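Long-range contacts in protein yciO (Escherichia coli, PDB 1K7J), which is of unknown function but belongs to the SUA5/YrdC family and may bind double-stranded RNA: residues A[5-10]-A[170-175]; A[31-36]-A[126-131]; A[66-71]-A[131-136]. One frame throughout, in Å; residues are numbered along the deposited sequence.

Contact 1: A[5-10]-A[170-175]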
ATOM      1  N   PHE A   5      13.606 -11.576   4.994  1.00 11.00           N
ATOM      2  CA  PHE A   5      12.818 -12.564   5.729  1.00 10.40           C
ATOM      3  C   PHE A   5      12.010 -13.473   4.820  1.00 10.65           C
ATOM      4  O   PHE A   5      11.337 -13.005   3.908  1.00 10.75           O
ATOM      5  CB  PHE A   5      11.797 -11.892   6.659  1.00 10.62           C
ATOM      6  CG  PHE A   5      12.389 -11.138   7.816  1.00 10.36           C
ATOM      7  CD1 PHE A   5      13.752 -11.168   8.089  1.00 10.47           C
ATOM      8  CD2 PHE A   5      11.556 -10.391   8.644  1.00 10.50           C
ATOM      9  CE1 PHE A   5      14.273 -10.461   9.176  1.00 10.80           C
ATOM     10  CE2 PHE A   5      12.065  -9.684   9.727  1.00 10.93           C
ATOM     11  CZ  PHE A   5      13.428  -9.720   9.992  1.00 10.63           C
ATOM     12  N   TYR A   6      12.063 -14.773   5.085  1.00 10.60           N
ATOM     13  CA  TYR A   6      11.271 -15.733   4.331  1.00 11.05           C
ATOM     14  C   TYR A   6      10.057 -15.983   5.209  1.00 10.52           C
ATOM     15  O   TYR A   6      10.160 -16.646   6.240  1.00 11.23           O
ATOM     16  CB  TYR A   6      12.034 -17.039   4.140  1.00 12.31           C
ATOM     17  CG  TYR A   6      13.063 -16.994   3.043  1.00 14.56           C
ATOM     18  CD1 TYR A   6      12.692 -17.146   1.706  1.00 15.87           C
ATOM     19  CD2 TYR A   6      14.411 -16.810   3.337  1.00 15.86           C
ATOM     20  CE1 TYR A   6      13.642 -17.121   0.689  1.00 17.00           C
ATOM     21  CE2 TYR A   6      15.369 -16.782   2.330  1.00 17.25           C
ATOM     22  CZ  TYR A   6      14.978 -16.941   1.010  1.00 17.42           C
ATOM     23  OH  TYR A   6      15.929 -16.935   0.018  1.00 18.93           O
ATOM     24  N   ILE A   7       8.910 -15.439   4.817  1.00 10.07           N
ATOM     25  CA  ILE A   7       7.697 -15.621   5.602  1.00  9.54           C
ATOM     26  C   ILE A   7       6.659 -16.430   4.826  1.00  9.94           C
ATOM     27  O   ILE A   7       6.376 -16.140   3.664  1.00  9.81           O
ATOM     28  CB  ILE A   7       7.095 -14.251   6.010  1.00  9.51           C
ATOM     29  CG1 ILE A   7       8.128 -13.458   6.819  1.00  9.13           C
ATOM     30  CG2 ILE A   7       5.819 -14.454   6.821  1.00  9.07           C
ATOM     31  CD1 ILE A   7       7.618 -12.128   7.360  1.00  8.83           C
ATOM     32  N   HIS A   8       6.111 -17.459   5.469  1.00 10.46           N
ATOM     33  CA  HIS A   8       5.095 -18.301   4.839  1.00 11.18           C
ATOM     34  C   HIS A   8       3.926 -17.393   4.470  1.00 10.89           C
ATOM     35  O   HIS A   8       3.366 -16.714   5.323  1.00 11.33           O
ATOM     36  CB  HIS A   8       4.653 -19.390   5.818  1.00 13.27           C
ATOM     37  CG  HIS A   8       5.744 -20.356   6.166  1.00 14.99           C
ATOM     38  ND1 HIS A   8       5.716 -21.134   7.303  1.00 16.66           N
ATOM     39  CD2 HIS A   8       6.891 -20.672   5.521  1.00 16.43           C
ATOM     40  CE1 HIS A   8       6.801 -21.887   7.345  1.00 16.23           C
ATOM     41  NE2 HIS A   8       7.530 -21.627   6.276  1.00 16.75           N
ATOM     42  N   PRO A   9       3.540 -17.373   3.184  1.00 10.69           N
ATOM     43  CA  PRO A   9       2.435 -16.520   2.731  1.00 11.07           C
ATOM     44  C   PRO A   9       1.031 -16.889   3.188  1.00 12.09           C
ATOM     45  O   PRO A   9       0.158 -16.020   3.271  1.00 11.02           O
ATOM     46  CB  PRO A   9       2.581 -16.563   1.216  1.00 11.18           C
ATOM     47  CG  PRO A   9       3.045 -17.961   0.984  1.00 11.04           C
ATOM     48  CD  PRO A   9       4.105 -18.139   2.059  1.00 11.04           C
ATOM     49  N   ASP A  10       0.812 -18.170   3.471  1.00 13.45           N
ATOM     50  CA  ASP A  10      -0.497 -18.647   3.907  1.00 15.76           C
ATOM     51  C   ASP A  10      -0.669 -18.610   5.420  1.00 15.77           C
ATOM     52  O   ASP A  10      -1.765 -18.367   5.926  1.00 16.90           O
ATOM     53  CB  ASP A  10      -0.730 -20.076   3.402  1.00 18.41           C
ATOM     54  CG  ASP A  10       0.488 -20.971   3.584  1.00 21.01           C
ATOM     55  OD1 ASP A  10       1.277 -20.740   4.526  1.00 22.07           O
ATOM     56  OD2 ASP A  10       0.655 -21.920   2.786  1.00 22.49           O
ATOM     57  N   LEU A 170      14.326  -3.758   4.924  1.00 10.73           N
ATOM     58  CA  LEU A 170      13.815  -5.114   5.019  1.00 10.26           C
ATOM     59  C   LEU A 170      13.030  -5.473   3.778  1.00  9.68           C
ATOM     60  O   LEU A 170      12.312  -4.644   3.226  1.00  9.04           O
ATOM     61  CB  LEU A 170      12.894  -5.268   6.234  1.00 10.12           C
ATOM     62  CG  LEU A 170      12.126  -6.597   6.305  1.00  9.54           C
ATOM     63  CD1 LEU A 170      13.100  -7.746   6.536  1.00 10.25           C
ATOM     64  CD2 LEU A 170      11.091  -6.540   7.420  1.00  9.92           C
ATOM     65  N   ILE A 171      13.196  -6.710   3.332  1.00 10.14           N
ATOM     66  CA  ILE A 171      12.453  -7.220   2.197  1.00  9.64           C
ATOM     67  C   ILE A 171      11.838  -8.514   2.695  1.00  9.40           C
ATOM     68  O   ILE A 171      12.548  -9.406   3.164  1.00  8.87           O
ATOM     69  CB  ILE A 171      13.352  -7.526   0.989  1.00 10.07           C
ATOM     70  CG1 ILE A 171      13.927  -6.223   0.427  1.00 10.80           C
ATOM     71  CG2 ILE A 171      12.541  -8.261  -0.082  1.00 10.77           C
ATOM     72  CD1 ILE A 171      14.956  -6.422  -0.676  1.00 12.69           C
ATOM     73  N   ILE A 172      10.515  -8.595   2.635  1.00  8.62           N
ATOM     74  CA  ILE A 172       9.821  -9.796   3.064  1.00  8.43           C
ATOM     75  C   ILE A 172       9.495 -10.630   1.842  1.00  9.02           C
ATOM     76  O   ILE A 172       8.745 -10.199   0.971  1.00  9.49           O
ATOM     77  CB  ILE A 172       8.499  -9.469   3.799  1.00  8.20           C
ATOM     78  CG1 ILE A 172       8.796  -8.757   5.120  1.00  8.13           C
ATOM     79  CG2 ILE A 172       7.714 -10.750   4.055  1.00  9.12           C
ATOM     80  CD1 ILE A 172       7.550  -8.256   5.839  1.00  8.71           C
ATOM     81  N   HIS A 173      10.089 -11.813   1.773  1.00  9.15           N
ATOM     82  CA  HIS A 173       9.846 -12.742   0.683  1.00  9.38           C
ATOM     83  C   HIS A 173       8.520 -13.421   1.010  1.00  9.14           C
ATOM     84  O   HIS A 173       8.424 -14.170   1.983  1.00  9.34           O
ATOM     85  CB  HIS A 173      10.979 -13.772   0.633  1.00 10.51           C
ATOM     86  CG  HIS A 173      10.822 -14.818  -0.428  1.00 11.32           C
ATOM     87  ND1 HIS A 173       9.685 -15.585  -0.558  1.00 12.30           N
ATOM     88  CD2 HIS A 173      11.688 -15.263  -1.370  1.00 11.95           C
ATOM     89  CE1 HIS A 173       9.858 -16.461  -1.533  1.00 12.51           C
ATOM     90  NE2 HIS A 173      11.065 -16.287  -2.042  1.00 12.44           N
ATOM     91  N   GLY A 174       7.495 -13.140   0.210  1.00  9.14           N
ATOM     92  CA  GLY A 174       6.193 -13.739   0.433  1.00  9.05           C
ATOM     93  C   GLY A 174       5.740 -14.507  -0.791  1.00  9.11           C
ATOM     94  O   GLY A 174       4.544 -14.628  -1.054  1.00  9.60           O
ATOM     95  N   GLY A 175       6.706 -15.021  -1.545  1.00  9.21           N
ATOM     96  CA  GLY A 175       6.389 -15.779  -2.739  1.00  9.45           C
ATOM     97  C   GLY A 175       6.464 -14.971  -4.020  1.00  9.58           C
ATOM     98  O   GLY A 175       6.801 -13.786  -4.012  1.00  9.01           O
TER
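Phe5 pairs with Ile172, and Tyr6 with His173, where the outermost strand 3-6 lies parallel beside strand 170-173 at one margin of the mixed sheet. Three backbone bonds define the register. Phe5 N gives its hydrogen to Ile171 O at 3.0 Å. Phe5 O accepts from His173 N at 2.7 Å, and Ile7 N bonds to His173 O. Both bonds of Phe5 thus go to the residues flanking its partner Ile172, as parallel pairing requires.

On the face carrying Phe5 and Ile172, the methyl CD1 of Leu170 sits 3.6 Å from the centroid of the Phe5 ring and 7° off its normal, a CH-pi contact over the ring centre. Ile7, already past the strand, adds its CD1 at 3.6 Å from Ile172 CG2. Helix 14-25 covers this side, touching Phe5, Ile7 and Leu170.

On the other face, the Tyr6 and His173 rings meet obliquely, their planes 42° apart; Tyr6 CE1 comes to 3.4 Å from His173 CD2, over a face of the imidazole. Helix 157-164 touches both residues. Beyond the paired residues, Pro9 CB rests 3.6 Å from Gly174 O. The arrangement is that of a parallel edge strand in an alpha/beta sheet, with helices packed against both faces.

Contact 2: A[31-36]-A[126-131]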
ATOM      1  N   VAL A  31       9.867  -3.695   2.128  1.00  9.19           N
ATOM      2  CA  VAL A  31       9.200  -4.161   0.926  1.00  8.70           C
ATOM      3  C   VAL A  31       8.409  -5.359   1.427  1.00  8.40           C
ATOM      4  O   VAL A  31       8.961  -6.251   2.076  1.00  8.34           O
ATOM      5  CB  VAL A  31      10.198  -4.621  -0.158  1.00  8.96           C
ATOM      6  CG1 VAL A  31       9.448  -5.324  -1.290  1.00  9.04           C
ATOM      7  CG2 VAL A  31      10.956  -3.418  -0.706  1.00  9.57           C
ATOM      8  N   TYR A  32       7.111  -5.371   1.158  1.00  8.10           N
ATOM      9  CA  TYR A  32       6.279  -6.476   1.608  1.00  8.01           C
ATOM     10  C   TYR A  32       5.274  -6.889   0.545  1.00  7.63           C
ATOM     11  O   TYR A  32       4.883  -6.092  -0.304  1.00  8.14           O
ATOM     12  CB  TYR A  32       5.550  -6.108   2.905  1.00  8.07           C
ATOM     13  CG  TYR A  32       4.556  -4.975   2.789  1.00  8.76           C
ATOM     14  CD1 TYR A  32       4.977  -3.646   2.720  1.00  9.22           C
ATOM     15  CD2 TYR A  32       3.186  -5.232   2.788  1.00  9.30           C
ATOM     16  CE1 TYR A  32       4.049  -2.596   2.658  1.00  9.66           C
ATOM     17  CE2 TYR A  32       2.256  -4.196   2.727  1.00  9.93           C
ATOM     18  CZ  TYR A  32       2.692  -2.883   2.666  1.00 10.40           C
ATOM     19  OH  TYR A  32       1.767  -1.858   2.641  1.00 10.68           O
ATOM     20  N   PRO A  33       4.834  -8.150   0.585  1.00  7.65           N
ATOM     21  CA  PRO A  33       3.874  -8.653  -0.394  1.00  7.51           C
ATOM     22  C   PRO A  33       2.427  -8.261  -0.125  1.00  7.51           C
ATOM     23  O   PRO A  33       2.014  -8.147   1.026  1.00  7.52           O
ATOM     24  CB  PRO A  33       4.063 -10.161  -0.298  1.00  7.75           C
ATOM     25  CG  PRO A  33       4.302 -10.345   1.182  1.00  7.34           C
ATOM     26  CD  PRO A  33       5.274  -9.225   1.497  1.00  7.92           C
ATOM     27  N   THR A  34       1.667  -8.042  -1.197  1.00  8.08           N
ATOM     28  CA  THR A  34       0.241  -7.746  -1.081  1.00  8.37           C
ATOM     29  C   THR A  34      -0.428  -8.662  -2.099  1.00  8.15           C
ATOM     30  O   THR A  34       0.250  -9.394  -2.823  1.00  8.61           O
ATOM     31  CB  THR A  34      -0.125  -6.278  -1.437  1.00  8.68           C
ATOM     32  OG1 THR A  34      -0.075  -6.094  -2.858  1.00  8.76           O
ATOM     33  CG2 THR A  34       0.825  -5.304  -0.756  1.00  9.01           C
ATOM     34  N   ASP A  35      -1.752  -8.630  -2.153  1.00  8.40           N
ATOM     35  CA  ASP A  35      -2.490  -9.456  -3.101  1.00  8.64           C
ATOM     36  C   ASP A  35      -2.247  -8.986  -4.537  1.00  8.66           C
ATOM     37  O   ASP A  35      -2.449  -9.745  -5.485  1.00  8.80           O
ATOM     38  CB  ASP A  35      -3.982  -9.384  -2.798  1.00  8.95           C
ATOM     39  CG  ASP A  35      -4.475  -7.959  -2.704  1.00  9.40           C
ATOM     40  OD1 ASP A  35      -4.334  -7.358  -1.619  1.00  9.54           O
ATOM     41  OD2 ASP A  35      -4.976  -7.436  -3.722  1.00 10.48           O
ATOM     42  N   SER A  36      -1.822  -7.734  -4.692  1.00  9.33           N
ATOM     43  CA  SER A  36      -1.560  -7.166  -6.011  1.00  9.54           C
ATOM     44  C   SER A  36      -0.124  -6.663  -6.141  1.00  9.81           C
ATOM     45  O   SER A  36       0.116  -5.460  -6.266  1.00  9.56           O
ATOM     46  CB  SER A  36      -2.534  -6.017  -6.293  1.00 10.21           C
ATOM     47  OG  SER A  36      -3.879  -6.465  -6.234  1.00 10.47           O
ATOM     48  N   ASN A 126      -4.107 -10.414   1.435  1.00  7.78           N
ATOM     49  CA  ASN A 126      -3.187 -11.504   1.758  1.00  7.62           C
ATOM     50  C   ASN A 126      -2.778 -11.565   3.226  1.00  7.79           C
ATOM     51  O   ASN A 126      -2.662 -10.539   3.901  1.00  8.29           O
ATOM     52  CB  ASN A 126      -1.939 -11.409   0.882  1.00  7.80           C
ATOM     53  CG  ASN A 126      -1.173 -10.134   1.115  1.00  7.90           C
ATOM     54  OD1 ASN A 126      -1.707  -9.036   0.944  1.00  8.26           O
ATOM     55  ND2 ASN A 126       0.090 -10.265   1.509  1.00  7.79           N
ATOM     56  N   PRO A 127      -2.536 -12.782   3.734  1.00  7.77           N
ATOM     57  CA  PRO A 127      -2.140 -12.995   5.127  1.00  7.69           C
ATOM     58  C   PRO A 127      -0.951 -12.196   5.647  1.00  7.31           C
ATOM     59  O   PRO A 127      -1.009 -11.659   6.755  1.00  7.78           O
ATOM     60  CB  PRO A 127      -1.894 -14.500   5.185  1.00  7.77           C
ATOM     61  CG  PRO A 127      -2.914 -15.028   4.223  1.00  8.02           C
ATOM     62  CD  PRO A 127      -2.746 -14.075   3.055  1.00  7.81           C
ATOM     63  N   ILE A 128       0.126 -12.106   4.873  1.00  7.37           N
ATOM     64  CA  ILE A 128       1.289 -11.370   5.358  1.00  7.15           C
ATOM     65  C   ILE A 128       0.993  -9.889   5.581  1.00  6.95           C
ATOM     66  O   ILE A 128       1.307  -9.346   6.639  1.00  7.23           O
ATOM     67  CB  ILE A 128       2.502 -11.536   4.407  1.00  7.14           C
ATOM     68  CG1 ILE A 128       3.043 -12.967   4.519  1.00  7.38           C
ATOM     69  CG2 ILE A 128       3.604 -10.543   4.768  1.00  7.56           C
ATOM     70  CD1 ILE A 128       4.176 -13.287   3.547  1.00  6.82           C
ATOM     71  N   ALA A 129       0.375  -9.237   4.600  1.00  7.43           N
ATOM     72  CA  ALA A 129       0.062  -7.819   4.738  1.00  7.42           C
ATOM     73  C   ALA A 129      -0.915  -7.603   5.891  1.00  7.13           C
ATOM     74  O   ALA A 129      -0.753  -6.675   6.683  1.00  7.59           O
ATOM     75  CB  ALA A 129      -0.518  -7.274   3.437  1.00  7.57           C
ATOM     76  N   GLN A 130      -1.925  -8.462   5.994  1.00  7.72           N
ATOM     77  CA  GLN A 130      -2.888  -8.329   7.078  1.00  7.77           C
ATOM     78  C   GLN A 130      -2.213  -8.508   8.436  1.00  7.87           C
ATOM     79  O   GLN A 130      -2.517  -7.785   9.385  1.00  8.55           O
ATOM     80  CB  GLN A 130      -4.019  -9.343   6.914  1.00  8.28           C
ATOM     81  CG  GLN A 130      -5.135  -8.864   5.990  1.00  8.99           C
ATOM     82  CD  GLN A 130      -5.892  -7.686   6.574  1.00  9.52           C
ATOM     83  OE1 GLN A 130      -6.272  -7.703   7.743  1.00 11.03           O
ATOM     84  NE2 GLN A 130      -6.124  -6.663   5.760  1.00  9.91           N
ATOM     85  N   ALA A 131      -1.284  -9.457   8.524  1.00  8.02           N
ATOM     86  CA  ALA A 131      -0.577  -9.704   9.776  1.00  7.84           C
ATOM     87  C   ALA A 131       0.274  -8.494  10.161  1.00  8.11           C
ATOM     88  O   ALA A 131       0.327  -8.107  11.329  1.00  8.10           O
ATOM     89  CB  ALA A 131       0.302 -10.953   9.650  1.00  7.83           C
TER
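Asn126 and Pro33 carry the polar part of this contact, and Pro33 and Ile128 the apolar part. CB of Asn126 leaves the backbone toward the strand, and the amide lies over the backbone of residues 33-35: ND2 donates to Pro33 O at 2.9 Å with an N-H...O angle of 149°. The donor stands above the carbonyl plane, 61° out of it. The other branch, OD1, lies 3.1 Å from Thr34 CA.

In the first turn of the helix, the Ile128 and Pro33 side chains cross at about a right angle, and CG2 of Ile128 comes to 3.7 Å from CG of the proline ring. Ala129 CB touches the same carbonyl that Asn126 binds, 3.6 Å from Pro33 O, and lies 4.2 Å from CE2 at the edge of the Tyr32 ring. Tyr32 OH is hydrogen-bonded to Ser142 OG.

Asn126 is the N-cap residue of helix 127-136, whose first residues run at 121° to strand 31-34, with 7.1 Å between the short axes. The helix start therefore packs against the C-terminal part of strand 30-34, an interior strand of the sheet between strands 170-173 and 37-43.

Contact 3: A[66-71]-A[131-136]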
ATOM      1  N   THR A  66      -0.278   6.002  -0.724  1.00 10.70           N
ATOM      2  CA  THR A  66      -1.269   4.995  -0.389  1.00 10.17           C
ATOM      3  C   THR A  66      -1.197   4.689   1.094  1.00  9.91           C
ATOM      4  O   THR A  66      -0.113   4.649   1.671  1.00 10.36           O
ATOM      5  CB  THR A  66      -1.020   3.675  -1.153  1.00 10.46           C
ATOM      6  OG1 THR A  66      -1.154   3.902  -2.561  1.00 10.94           O
ATOM      7  CG2 THR A  66      -2.023   2.604  -0.725  1.00 10.96           C
ATOM      8  N   LEU A  67      -2.354   4.521   1.717  1.00  9.42           N
ATOM      9  CA  LEU A  67      -2.385   4.131   3.116  1.00  9.13           C
ATOM     10  C   LEU A  67      -2.911   2.704   3.071  1.00  8.98           C
ATOM     11  O   LEU A  67      -4.029   2.462   2.609  1.00  8.68           O
ATOM     12  CB  LEU A  67      -3.321   5.019   3.941  1.00  9.55           C
ATOM     13  CG  LEU A  67      -2.835   6.442   4.246  1.00  9.83           C
ATOM     14  CD1 LEU A  67      -3.828   7.119   5.174  1.00 10.86           C
ATOM     15  CD2 LEU A  67      -1.453   6.401   4.896  1.00 10.42           C
HETATM   16  N   MSE A  68      -2.080   1.764   3.505  1.00  8.82           N
HETATM   17  CA  MSE A  68      -2.443   0.350   3.529  1.00  8.49           C
HETATM   18  C   MSE A  68      -3.201   0.158   4.844  1.00  8.43           C
HETATM   19  O   MSE A  68      -2.617   0.260   5.926  1.00  8.61           O
HETATM   20  CB  MSE A  68      -1.166  -0.501   3.486  1.00  7.81           C
HETATM   21  CG  MSE A  68      -1.343  -1.941   3.021  1.00  7.46           C
HETATM   22 SE   MSE A  68      -1.833  -2.104   1.129  1.00 11.00          SE
HETATM   23  CE  MSE A  68      -0.143  -1.571   0.262  1.00 11.32           C
ATOM     24  N   CYS A  69      -4.503  -0.116   4.739  1.00  8.96           N
ATOM     25  CA  CYS A  69      -5.374  -0.258   5.905  1.00  9.11           C
ATOM     26  C   CYS A  69      -5.842  -1.675   6.214  1.00  9.15           C
ATOM     27  O   CYS A  69      -6.026  -2.496   5.319  1.00  9.08           O
ATOM     28  CB  CYS A  69      -6.603   0.635   5.736  1.00 10.22           C
ATOM     29  SG  CYS A  69      -6.234   2.383   5.481  1.00 11.92           S
ATOM     30  N   ARG A  70      -6.071  -1.930   7.497  1.00  9.32           N
ATOM     31  CA  ARG A  70      -6.509  -3.237   7.968  1.00  9.51           C
ATOM     32  C   ARG A  70      -7.862  -3.655   7.399  1.00  9.34           C
ATOM     33  O   ARG A  70      -8.037  -4.791   6.955  1.00  9.64           O
ATOM     34  CB  ARG A  70      -6.589  -3.227   9.496  1.00 10.48           C
ATOM     35  CG  ARG A  70      -6.956  -4.566  10.118  1.00 12.34           C
ATOM     36  CD  ARG A  70      -5.800  -5.551  10.042  1.00 14.05           C
ATOM     37  NE  ARG A  70      -6.158  -6.849  10.610  1.00 16.36           N
ATOM     38  CZ  ARG A  70      -6.439  -7.051  11.894  1.00 16.87           C
ATOM     39  NH1 ARG A  70      -6.400  -6.042  12.753  1.00 17.73           N
ATOM     40  NH2 ARG A  70      -6.776  -8.264  12.318  1.00 17.81           N
ATOM     41  N   ASP A  71      -8.814  -2.731   7.408  1.00  9.45           N
ATOM     42  CA  ASP A  71     -10.160  -3.017   6.934  1.00  9.77           C
ATOM     43  C   ASP A  71     -10.897  -1.727   6.601  1.00  9.88           C
ATOM     44  O   ASP A  71     -10.329  -0.641   6.698  1.00  9.05           O
ATOM     45  CB  ASP A  71     -10.930  -3.789   8.009  1.00 11.06           C
ATOM     46  CG  ASP A  71     -10.759  -3.189   9.397  1.00 12.50           C
ATOM     47  OD1 ASP A  71     -10.595  -1.953   9.504  1.00 12.34           O
ATOM     48  OD2 ASP A  71     -10.800  -3.953  10.386  1.00 14.11           O
ATOM     49  N   ALA A 131      -1.284  -9.457   8.524  1.00  8.02           N
ATOM     50  CA  ALA A 131      -0.577  -9.704   9.776  1.00  7.84           C
ATOM     51  C   ALA A 131       0.274  -8.494  10.161  1.00  8.11           C
ATOM     52  O   ALA A 131       0.327  -8.107  11.329  1.00  8.10           O
ATOM     53  CB  ALA A 131       0.302 -10.953   9.650  1.00  7.83           C
ATOM     54  N   LEU A 132       0.941  -7.893   9.178  1.00  8.05           N
ATOM     55  CA  LEU A 132       1.765  -6.720   9.443  1.00  7.97           C
ATOM     56  C   LEU A 132       0.905  -5.581   9.991  1.00  7.88           C
ATOM     57  O   LEU A 132       1.270  -4.923  10.971  1.00  8.15           O
ATOM     58  CB  LEU A 132       2.473  -6.263   8.160  1.00  7.56           C
ATOM     59  CG  LEU A 132       3.593  -7.163   7.623  1.00  7.43           C
ATOM     60  CD1 LEU A 132       4.029  -6.683   6.240  1.00  7.40           C
ATOM     61  CD2 LEU A 132       4.772  -7.148   8.590  1.00  8.05           C
ATOM     62  N   LEU A 133      -0.243  -5.353   9.364  1.00  8.44           N
ATOM     63  CA  LEU A 133      -1.131  -4.282   9.799  1.00  8.96           C
ATOM     64  C   LEU A 133      -1.699  -4.551  11.185  1.00  9.37           C
ATOM     65  O   LEU A 133      -1.787  -3.646  12.008  1.00  9.71           O
ATOM     66  CB  LEU A 133      -2.256  -4.087   8.781  1.00  9.11           C
ATOM     67  CG  LEU A 133      -1.755  -3.604   7.414  1.00  9.19           C
ATOM     68  CD1 LEU A 133      -2.911  -3.576   6.428  1.00  9.46           C
ATOM     69  CD2 LEU A 133      -1.110  -2.222   7.549  1.00 10.25           C
ATOM     70  N   GLU A 134      -2.078  -5.797  11.450  1.00  9.81           N
ATOM     71  CA  GLU A 134      -2.617  -6.146  12.759  1.00 11.01           C
ATOM     72  C   GLU A 134      -1.586  -5.856  13.847  1.00 10.85           C
ATOM     73  O   GLU A 134      -1.918  -5.322  14.906  1.00 10.81           O
ATOM     74  CB  GLU A 134      -2.999  -7.626  12.809  1.00 13.02           C
ATOM     75  CG  GLU A 134      -3.726  -8.025  14.085  1.00 16.55           C
ATOM     76  CD  GLU A 134      -4.019  -9.513  14.149  1.00 19.32           C
ATOM     77  OE1 GLU A 134      -4.428 -10.085  13.116  1.00 20.49           O
ATOM     78  OE2 GLU A 134      -3.850 -10.108  15.235  1.00 20.78           O
ATOM     79  N   ALA A 135      -0.332  -6.206  13.585  1.00 10.40           N
ATOM     80  CA  ALA A 135       0.731  -5.982  14.559  1.00 10.82           C
ATOM     81  C   ALA A 135       1.081  -4.502  14.694  1.00 11.11           C
ATOM     82  O   ALA A 135       1.370  -4.028  15.796  1.00 11.92           O
ATOM     83  CB  ALA A 135       1.971  -6.782  14.170  1.00 10.90           C
ATOM     84  N   LEU A 136       1.051  -3.771  13.584  1.00 10.86           N
ATOM     85  CA  LEU A 136       1.378  -2.346  13.606  1.00 11.09           C
ATOM     86  C   LEU A 136       0.323  -1.541  14.364  1.00 10.86           C
ATOM     87  O   LEU A 136       0.656  -0.623  15.114  1.00 11.26           O
ATOM     88  CB  LEU A 136       1.525  -1.812  12.178  1.00 11.10           C
ATOM     89  CG  LEU A 136       1.926  -0.338  12.026  1.00 11.91           C
ATOM     90  CD1 LEU A 136       3.251  -0.074  12.724  1.00 12.65           C
ATOM     91  CD2 LEU A 136       2.026   0.002  10.547  1.00 12.35           C
TER
HETATM   92  O   HOH W   1      -5.077  -3.143  12.744  1.00 17.46           O
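Leu133 and Glu134 of helix 127-136 meet the end of strand 66-68 and the loop after it, in a helix-on-sheet contact of the YrdC-like alpha/beta fold, with leucine methyls against the strand-end backbone on its buried side and charges at its outer margin. Strand 66-68 lies in the sheet between strands 140-144 and 118-122.

Leu133 supplies the buried part. Its CB is directed toward residues 66-71, and its two methyls divide the backbone between them: CD2 approaches Met68 O at 3.3 Å, while CD1 lies 3.5 Å from Cys69 O. CD1 is also the nearest side-chain partner of selenomethionine Met68, whose CG is 4.1 Å away. The side chains of Leu133 and Met68 cross at about a right angle, and beyond CG that of Met68 bends at chi2 and chi3, carrying its end away from the helix to pack on Tyr32 and Thr34 of strand 30-34.

Arg70 forms the outer part. Chi1 (-176°) sets its CG anti to the backbone N, and the bend at chi2 places CD 4.0 Å from Leu133 CB; the side chains of Arg70 and Leu133 slide past each other in opposite directions. The guanidinium then lies flat against the stem of Glu134, with Glu134 CB 3.6 Å above its plane and over its centre. The guanidinium and carboxylate planes are 26° apart. Because the carboxylate oxygen stands well out of the guanidinium plane, the 3.1 Å salt bridge between Arg70 NH2 and Glu134 OE1 is one of charges alone, with no N-H directed at the oxygen. The backbone of Arg70 is held separately, its N by Glu74 and its O by Gln130. In the guanidinium plane, at its edge, a water accepts from Arg70 NH1 at 3.2 Å and donates weakly to Leu133 O.

How the contacts relate
All three contacts reach the same sheet, and contacts 2 and 3 share helix 127-136, contact 2 using its start and contact 3 its second half. Contact 1 differs in kind: it is strand-to-strand and held by backbone bonds, with its centre about 16 Å from the centre of the chain against about 9 Å for the other two. Each contact is mostly buried, but contacts 1 and 3 include exposed residues, whereas contact 2 has none. Contact 2 relies on a side-chain amide bonded to a backbone carbonyl, contact 3 on methyls and an outer ion pair. Backbone bonds between Val31 and Leu170 and Ile172 connect contacts 1 and 2; Tyr32 CB packing on Leu132 CD1 joins contacts 2 and 3.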